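Local coordinates for protein exoribonuclease II, mitochondrial (PDB 6F3H) that degrades mitochondrial RNA in the 3' to 5' direction as the nuclease component of the mtEXO degradosome, at residues L497-D502 against A556-H561; D531-G536 against K544-L549. The protein carries 1 engineered substitution. One frame throughout, in Å; residues are numbered along the deposited sequence.

Overall arrangement
Both contacts lie in the RNB domain, on one side of the chain's centre, and share helix 543-567. Contact 2 uses the start of that helix and packs it on the short helix 527-534 that precedes it; contact 1 uses a later part and sets it against the end of strand 488-499. Contact 2 is thus nested in the chain loop that contact 1 closes. Their centres are 19 Å apart, and their nearest atoms, about 8 Å apart, do not touch. The side chain of Leu549 in contact 2 is about 12 Å from the bound magnesium ion. Contact 1 comes within about 8 Å of the nucleic acid at its nearest atom, contact 2 within about 11 Å.

Contact 1 (L497-D502 against A556-H561); sequences LVNKED and ATKLLH
Leu497 and Leu559 meet methyl to methyl, with Leu497 CD2 4.4 Å from Leu559 CD2. Leu497 sits near the end of strand 488-499 and faces the helix. Leu559 leaves the helix beside the strand rather than at it, and the outer part of its side chain, CD2, makes the touch. The touch is light, a single methyl pair; the backbones are 10.0 Å apart between Leu497 CA and Leu559 CA. Leu505 of the next strand touches both leucines and completes a small apolar cluster, to which Ile424 and Val507 add on the strand side and Phe611 of helix 603-625 on the helix side. This is the sheet of the RNB domain: strand 488-499 runs antiparallel to both 421-429 and 505-519, while helix 543-567 lies against one face. At Asn499, still paired with Val420 through the backbone, the contact turns from apolar to polar. Here the helix is a little nearer, with 9.1 Å between Asn499 CA and Lys558 CA. Lys558 leaves the helix toward the strand and then bends twice, at chi3 (-88°) and chi4 (-83°), which folds its ammonium group in over the asparagine. The two side chains cross at about a right angle, and Lys558 NZ stands above the plane of the amide, 4.4 Å from Asn499 CG. No hydrogen bond joins them; the tip of the lysine simply lies across the flat amide group. Past Asn499 the chain leaves the strand and draws away from the helix, turning back toward strand 505-519.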
ATOM      1  N   LEU A 497      12.966 -30.710  -9.264  1.00 71.17           N
ATOM      2  CA  LEU A 497      14.051 -30.440  -8.351  1.00 67.61           C
ATOM      3  C   LEU A 497      14.782 -31.722  -8.057  1.00 67.54           C
ATOM      4  O   LEU A 497      14.168 -32.780  -7.889  1.00 67.11           O
ATOM      5  CB  LEU A 497      13.549 -29.857  -7.060  1.00 66.85           C
ATOM      6  CG  LEU A 497      12.852 -28.548  -7.305  1.00 65.16           C
ATOM      7  CD1 LEU A 497      11.528 -28.593  -6.648  1.00 63.38           C
ATOM      8  CD2 LEU A 497      13.723 -27.530  -6.660  1.00 63.91           C
ATOM      9  N   VAL A 498      16.094 -31.602  -7.977  1.00 67.84           N
ATOM     10  CA  VAL A 498      16.980 -32.719  -7.728  1.00 72.80           C
ATOM     11  C   VAL A 498      17.698 -32.477  -6.409  1.00 78.35           C
ATOM     12  O   VAL A 498      18.183 -31.369  -6.158  1.00 80.06           O
ATOM     13  CB  VAL A 498      17.956 -32.879  -8.899  1.00 74.59           C
ATOM     14  CG1 VAL A 498      17.163 -32.870 -10.162  1.00 73.59           C
ATOM     15  CG2 VAL A 498      18.911 -31.714  -8.953  1.00 75.54           C
ATOM     16  N   ASN A 499      17.704 -33.480  -5.539  1.00 84.90           N
ATOM     17  CA  ASN A 499      18.543 -33.395  -4.354  1.00 90.09           C
ATOM     18  C   ASN A 499      19.993 -33.517  -4.789  1.00 98.13           C
ATOM     19  O   ASN A 499      20.326 -34.340  -5.642  1.00 94.89           O
ATOM     20  CB  ASN A 499      18.185 -34.477  -3.338  1.00 87.92           C
ATOM     21  CG  ASN A 499      16.725 -34.449  -2.954  1.00 91.36           C
ATOM     22  OD1 ASN A 499      15.884 -33.964  -3.712  1.00 91.43           O
ATOM     23  ND2 ASN A 499      16.409 -34.984  -1.777  1.00 94.54           N
ATOM     24  N   LYS A 500      20.845 -32.656  -4.240  1.00111.29           N
ATOM     25  CA  LYS A 500      22.252 -32.604  -4.614  1.00117.14           C
ATOM     26  C   LYS A 500      23.131 -33.298  -3.571  1.00127.31           C
ATOM     27  O   LYS A 500      22.738 -33.520  -2.422  1.00130.11           O
ATOM     28  CB  LYS A 500      22.702 -31.151  -4.824  1.00114.65           C
ATOM     29  N   GLU A 501      24.340 -33.647  -4.016  1.00131.25           N
ATOM     30  CA  GLU A 501      25.297 -34.391  -3.200  1.00133.47           C
ATOM     31  C   GLU A 501      25.616 -33.672  -1.895  1.00128.50           C
ATOM     32  O   GLU A 501      25.548 -34.264  -0.811  1.00127.44           O
ATOM     33  CB  GLU A 501      26.573 -34.584  -4.013  1.00141.20           C
ATOM     34  CG  GLU A 501      26.864 -33.362  -4.899  1.00148.12           C
ATOM     35  CD  GLU A 501      27.879 -33.618  -6.006  1.00152.90           C
ATOM     36  OE1 GLU A 501      28.636 -34.611  -5.921  1.00151.71           O
ATOM     37  OE2 GLU A 501      27.914 -32.813  -6.967  1.00156.08           O
ATOM     38  N   ASP A 502      25.930 -32.379  -1.980  1.00124.24           N
ATOM     39  CA  ASP A 502      26.297 -31.552  -0.838  1.00118.95           C
ATOM     40  C   ASP A 502      25.214 -31.539   0.238  1.00119.11           C
ATOM     41  O   ASP A 502      25.378 -30.897   1.282  1.00119.86           O
ATOM     42  CB  ASP A 502      26.577 -30.126  -1.327  1.00113.57           C
ATOM     43  CG  ASP A 502      25.631 -29.701  -2.456  1.00112.40           C
ATOM     44  OD1 ASP A 502      24.497 -30.218  -2.511  1.00113.75           O
ATOM     45  OD2 ASP A 502      26.015 -28.862  -3.298  1.00110.67           O
ATOM     46  N   ALA A 556      11.413 -27.411   0.918  1.00 53.17           N
ATOM     47  CA  ALA A 556      11.442 -25.986   1.219  1.00 49.05           C
ATOM     48  C   ALA A 556      12.630 -25.644   2.094  1.00 52.35           C
ATOM     49  O   ALA A 556      13.332 -24.664   1.835  1.00 60.70           O
ATOM     50  CB  ALA A 556      10.150 -25.555   1.901  1.00 47.71           C
ATOM     51  N   THR A 557      12.904 -26.465   3.108  1.00 51.13           N
ATOM     52  CA  THR A 557      14.009 -26.155   3.999  1.00 51.55           C
ATOM     53  C   THR A 557      15.289 -25.951   3.207  1.00 53.75           C
ATOM     54  O   THR A 557      16.029 -24.990   3.443  1.00 58.26           O
ATOM     55  CB  THR A 557      14.166 -27.280   5.031  1.00 56.09           C
ATOM     56  OG1 THR A 557      12.994 -27.338   5.855  1.00 50.88           O
ATOM     57  CG2 THR A 557      15.380 -27.052   5.925  1.00 61.52           C
ATOM     58  N   LYS A 558      15.496 -26.756   2.175  1.00 52.69           N
ATOM     59  CA  LYS A 558      16.707 -26.590   1.397  1.00 55.75           C
ATOM     60  C   LYS A 558      16.600 -25.415   0.457  1.00 56.66           C
ATOM     61  O   LYS A 558      17.612 -24.787   0.148  1.00 60.59           O
ATOM     62  CB  LYS A 558      17.008 -27.865   0.636  1.00 64.00           C
ATOM     63  CG  LYS A 558      16.991 -29.071   1.551  1.00 72.95           C
ATOM     64  CD  LYS A 558      17.912 -30.150   1.044  1.00 77.77           C
ATOM     65  CE  LYS A 558      17.212 -31.057   0.073  1.00 83.75           C
ATOM     66  NZ  LYS A 558      16.436 -32.096   0.804  1.00 89.66           N
ATOM     67  N   LEU A 559      15.383 -25.112   0.012  1.00 57.31           N
ATOM     68  CA  LEU A 559      15.130 -23.933  -0.810  1.00 54.47           C
ATOM     69  C   LEU A 559      15.449 -22.666  -0.043  1.00 56.30           C
ATOM     70  O   LEU A 559      16.077 -21.737  -0.563  1.00 61.28           O
ATOM     71  CB  LEU A 559      13.664 -23.906  -1.234  1.00 53.83           C
ATOM     72  CG  LEU A 559      13.153 -24.803  -2.350  1.00 49.88           C
ATOM     73  CD1 LEU A 559      11.642 -24.690  -2.463  1.00 46.60           C
ATOM     74  CD2 LEU A 559      13.795 -24.367  -3.620  1.00 47.89           C
ATOM     75  N   LEU A 560      14.960 -22.592   1.182  1.00 55.28           N
ATOM     76  CA  LEU A 560      15.229 -21.435   2.011  1.00 53.94           C
ATOM     77  C   LEU A 560      16.713 -21.336   2.324  1.00 59.50           C
ATOM     78  O   LEU A 560      17.326 -20.286   2.127  1.00 68.79           O
ATOM     79  CB  LEU A 560      14.394 -21.528   3.276  1.00 52.14           C
ATOM     80  CG  LEU A 560      14.765 -20.600   4.423  1.00 50.30           C
ATOM     81  CD1 LEU A 560      14.691 -19.146   3.987  1.00 48.55           C
ATOM     82  CD2 LEU A 560      13.886 -20.905   5.660  1.00 44.48           C
ATOM     83  N   HIS A 561      17.314 -22.432   2.791  1.00 57.33           N
ATOM     84  CA  HIS A 561      18.743 -22.415   3.074  1.00 57.67           C
ATOM     85  C   HIS A 561      19.543 -21.977   1.853  1.00 56.59           C
ATOM     86  O   HIS A 561      20.576 -21.307   1.982  1.00 57.14           O
ATOM     87  CB  HIS A 561      19.170 -23.790   3.555  1.00 62.13           C
ATOM     88  CG  HIS A 561      20.626 -23.888   3.868  1.00 72.69           C
ATOM     89  ND1 HIS A 561      21.593 -23.989   2.891  1.00 73.19           N
ATOM     90  CD2 HIS A 561      21.283 -23.871   5.052  1.00 75.79           C
ATOM     91  CE1 HIS A 561      22.784 -24.056   3.459  1.00 74.31           C
ATOM     92  NE2 HIS A 561      22.624 -23.984   4.771  1.00 76.33           N
TER

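Contact 2 (D531-G536 against K544-L549); sequences DSILNG and KQKKQL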
ATOM      1  N   ASP A 531       0.372 -28.607  10.092  1.00 53.66           N
ATOM      2  CA  ASP A 531       1.378 -28.591  11.137  1.00 57.25           C
ATOM      3  C   ASP A 531       1.191 -29.772  12.078  1.00 55.15           C
ATOM      4  O   ASP A 531       2.141 -30.518  12.353  1.00 56.49           O
ATOM      5  CB  ASP A 531       1.337 -27.276  11.894  1.00 67.47           C
ATOM      6  CG  ASP A 531       2.072 -26.165  11.163  1.00 82.11           C
ATOM      7  OD1 ASP A 531       3.157 -26.433  10.594  1.00 84.46           O
ATOM      8  OD2 ASP A 531       1.578 -25.011  11.182  1.00 88.68           O
ATOM      9  N   SER A 532      -0.050 -30.024  12.505  1.00 50.91           N
ATOM     10  CA  SER A 532      -0.240 -31.116  13.450  1.00 59.02           C
ATOM     11  C   SER A 532       0.107 -32.435  12.789  1.00 60.79           C
ATOM     12  O   SER A 532       0.565 -33.370  13.452  1.00 67.53           O
ATOM     13  CB  SER A 532      -1.658 -31.098  14.042  1.00 61.34           C
ATOM     14  OG  SER A 532      -2.643 -31.275  13.058  1.00 66.16           O
ATOM     15  N   ILE A 533      -0.083 -32.509  11.484  1.00 57.34           N
ATOM     16  CA  ILE A 533       0.334 -33.679  10.729  1.00 57.53           C
ATOM     17  C   ILE A 533       1.839 -33.872  10.811  1.00 57.69           C
ATOM     18  O   ILE A 533       2.323 -34.982  11.053  1.00 62.20           O
ATOM     19  CB  ILE A 533      -0.127 -33.527   9.278  1.00 57.29           C
ATOM     20  CG1 ILE A 533      -1.630 -33.746   9.221  1.00 64.26           C
ATOM     21  CG2 ILE A 533       0.664 -34.436   8.363  1.00 49.34           C
ATOM     22  CD1 ILE A 533      -2.223 -33.312   7.949  1.00 62.75           C
ATOM     23  N   LEU A 534       2.607 -32.804  10.598  1.00 57.97           N
ATOM     24  CA  LEU A 534       4.055 -32.952  10.575  1.00 59.29           C
ATOM     25  C   LEU A 534       4.638 -33.080  11.964  1.00 67.27           C
ATOM     26  O   LEU A 534       5.849 -33.286  12.106  1.00 68.90           O
ATOM     27  CB  LEU A 534       4.719 -31.777   9.866  1.00 56.57           C
ATOM     28  CG  LEU A 534       4.217 -31.529   8.450  1.00 56.03           C
ATOM     29  CD1 LEU A 534       4.569 -30.126   7.990  1.00 55.78           C
ATOM     30  CD2 LEU A 534       4.698 -32.571   7.477  1.00 56.84           C
ATOM     31  N   ASN A 535       3.793 -32.999  12.981  1.00 65.37           N
ATOM     32  CA  ASN A 535       4.155 -33.361  14.334  1.00 66.15           C
ATOM     33  C   ASN A 535       3.663 -34.758  14.726  1.00 69.61           C
ATOM     34  O   ASN A 535       3.997 -35.246  15.815  1.00 73.15           O
ATOM     35  CB  ASN A 535       3.592 -32.299  15.278  1.00 66.99           C
ATOM     36  CG  ASN A 535       4.244 -32.329  16.640  1.00 77.23           C
ATOM     37  OD1 ASN A 535       5.463 -32.479  16.759  1.00 80.99           O
ATOM     38  ND2 ASN A 535       3.431 -32.209  17.685  1.00 81.70           N
ATOM     39  N   GLY A 536       2.919 -35.428  13.849  1.00 68.86           N
ATOM     40  CA  GLY A 536       2.316 -36.695  14.166  1.00 66.27           C
ATOM     41  C   GLY A 536       0.962 -36.592  14.830  1.00 79.99           C
ATOM     42  O   GLY A 536       0.288 -37.611  14.976  1.00 85.61           O
ATOM     43  N   LYS A 544      -0.072 -41.864   1.719  1.00 70.10           N
ATOM     44  CA  LYS A 544       0.571 -41.388   0.500  1.00 68.54           C
ATOM     45  C   LYS A 544       0.569 -39.868   0.477  1.00 62.90           C
ATOM     46  O   LYS A 544       1.589 -39.238   0.164  1.00 57.32           O
ATOM     47  CB  LYS A 544      -0.114 -41.994  -0.736  1.00 72.39           C
ATOM     48  CG  LYS A 544       0.506 -43.357  -1.132  1.00 81.84           C
ATOM     49  CD  LYS A 544      -0.043 -44.029  -2.409  1.00 83.91           C
ATOM     50  CE  LYS A 544       0.701 -45.364  -2.654  1.00 86.92           C
ATOM     51  NZ  LYS A 544       0.479 -46.018  -3.984  1.00 90.17           N
ATOM     52  N   GLN A 545      -0.561 -39.267   0.858  1.00 60.53           N
ATOM     53  CA  GLN A 545      -0.655 -37.820   0.920  1.00 58.62           C
ATOM     54  C   GLN A 545       0.250 -37.265   2.014  1.00 64.78           C
ATOM     55  O   GLN A 545       1.087 -36.392   1.753  1.00 73.03           O
ATOM     56  CB  GLN A 545      -2.118 -37.402   1.126  1.00 55.51           C
ATOM     57  CG  GLN A 545      -2.976 -37.510  -0.173  1.00 56.78           C
ATOM     58  CD  GLN A 545      -4.488 -37.278   0.030  1.00 55.74           C
ATOM     59  OE1 GLN A 545      -4.936 -36.979   1.125  1.00 59.60           O
ATOM     60  NE2 GLN A 545      -5.268 -37.438  -1.037  1.00 51.92           N
ATOM     61  N   LYS A 546       0.138 -37.803   3.230  1.00 59.75           N
ATOM     62  CA  LYS A 546       0.990 -37.347   4.324  1.00 54.51           C
ATOM     63  C   LYS A 546       2.464 -37.348   3.927  1.00 54.79           C
ATOM     64  O   LYS A 546       3.210 -36.432   4.292  1.00 57.24           O
ATOM     65  CB  LYS A 546       0.745 -38.197   5.570  1.00 57.57           C
ATOM     66  CG  LYS A 546       1.832 -38.087   6.629  1.00 62.93           C
ATOM     67  CD  LYS A 546       1.381 -38.650   7.986  1.00 70.23           C
ATOM     68  CE  LYS A 546       2.554 -38.702   8.985  1.00 72.80           C
ATOM     69  NZ  LYS A 546       2.169 -39.033  10.400  1.00 75.17           N
ATOM     70  N   LYS A 547       2.905 -38.333   3.145  1.00 51.74           N
ATOM     71  CA  LYS A 547       4.321 -38.310   2.786  1.00 55.25           C
ATOM     72  C   LYS A 547       4.629 -37.259   1.722  1.00 58.13           C
ATOM     73  O   LYS A 547       5.744 -36.738   1.698  1.00 64.35           O
ATOM     74  CB  LYS A 547       4.816 -39.708   2.384  1.00 63.59           C
ATOM     75  CG  LYS A 547       6.221 -39.755   1.702  1.00 78.62           C
ATOM     76  CD  LYS A 547       7.442 -39.268   2.531  1.00 90.11           C
ATOM     77  CE  LYS A 547       7.547 -39.863   3.953  1.00 98.65           C
ATOM     78  NZ  LYS A 547       8.735 -39.268   4.668  1.00101.72           N
ATOM     79  N   GLN A 548       3.667 -36.862   0.890  1.00 50.43           N
ATOM     80  CA  GLN A 548       3.999 -35.805  -0.056  1.00 47.44           C
ATOM     81  C   GLN A 548       4.286 -34.500   0.678  1.00 55.09           C
ATOM     82  O   GLN A 548       5.185 -33.737   0.297  1.00 54.92           O
ATOM     83  CB  GLN A 548       2.866 -35.619  -1.050  1.00 47.15           C
ATOM     84  CG  GLN A 548       2.676 -36.750  -2.029  1.00 53.71           C
ATOM     85  CD  GLN A 548       1.292 -36.755  -2.638  1.00 58.63           C
ATOM     86  OE1 GLN A 548       0.306 -37.007  -1.950  1.00 58.34           O
ATOM     87  NE2 GLN A 548       1.204 -36.424  -3.928  1.00 60.08           N
ATOM     88  N   LEU A 549       3.574 -34.270   1.777  1.00 50.00           N
ATOM     89  CA  LEU A 549       3.820 -33.097   2.600  1.00 49.99           C
ATOM     90  C   LEU A 549       5.206 -33.120   3.233  1.00 55.83           C
ATOM     91  O   LEU A 549       5.916 -32.111   3.212  1.00 53.67           O
ATOM     92  CB  LEU A 549       2.744 -33.008   3.670  1.00 50.11           C
ATOM     93  CG  LEU A 549       1.322 -32.881   3.122  1.00 51.13           C
ATOM     94  CD1 LEU A 549       0.334 -32.898   4.249  1.00 48.84           C
ATOM     95  CD2 LEU A 549       1.175 -31.582   2.389  1.00 46.39           C
TER
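Two successive helices of the RNB domain, joined by a short loop, pack together here: helix 527-534 finishes in a Schellman motif, and the chain comes back into helix 543-567, which crosses the first helix steeply. Ile533 faces the second helix and divides its CG2 methyl between two residues one turn apart: Lys546 CG at 4.2 Å from Ile533 CG2, and Leu549 CD1 at 4.4 Å from the same methyl. Leu534 adds the outer part of its side chain, laying CD2 4.3 Å from Leu549 CB. Leu549, pointing at the first helix, is therefore met at its base by one residue and at a delta methyl by the other. The long arm of this contact is Lys546. Its CG is anti to the backbone N (chi1 163°) and the chain runs on fully extended, so that the methylenes pass Ile533 and the ammonium group arrives at the carboxyl end of helix 527-534. There Lys546 NZ lies 4.1 Å from Ile533 O and 4.4 Å from Gly536 CA. Ile533 O is already used by the helix ending, accepting from Gly536 N, with Ile533 O and Gly536 N 2.9 Å apart, one of two bonds that return into the last turn. Gly536 has a positive phi of 87°, as such an ending needs; at these backbone angles a CB would press against the carbonyl O of Asn535. Lys546 NZ itself makes a weak hydrogen bond to Asn539 OD1 in the connecting loop, while Lys603 NZ gives another weak one to Leu534 O. Two positive groups thus gather at a helix end where carbonyls are concentrated. Lys546 is too far from Ile533 O to bond it, yet its charge would probably interact favourably with the helix dipole, supplementing an interface that is otherwise apolar.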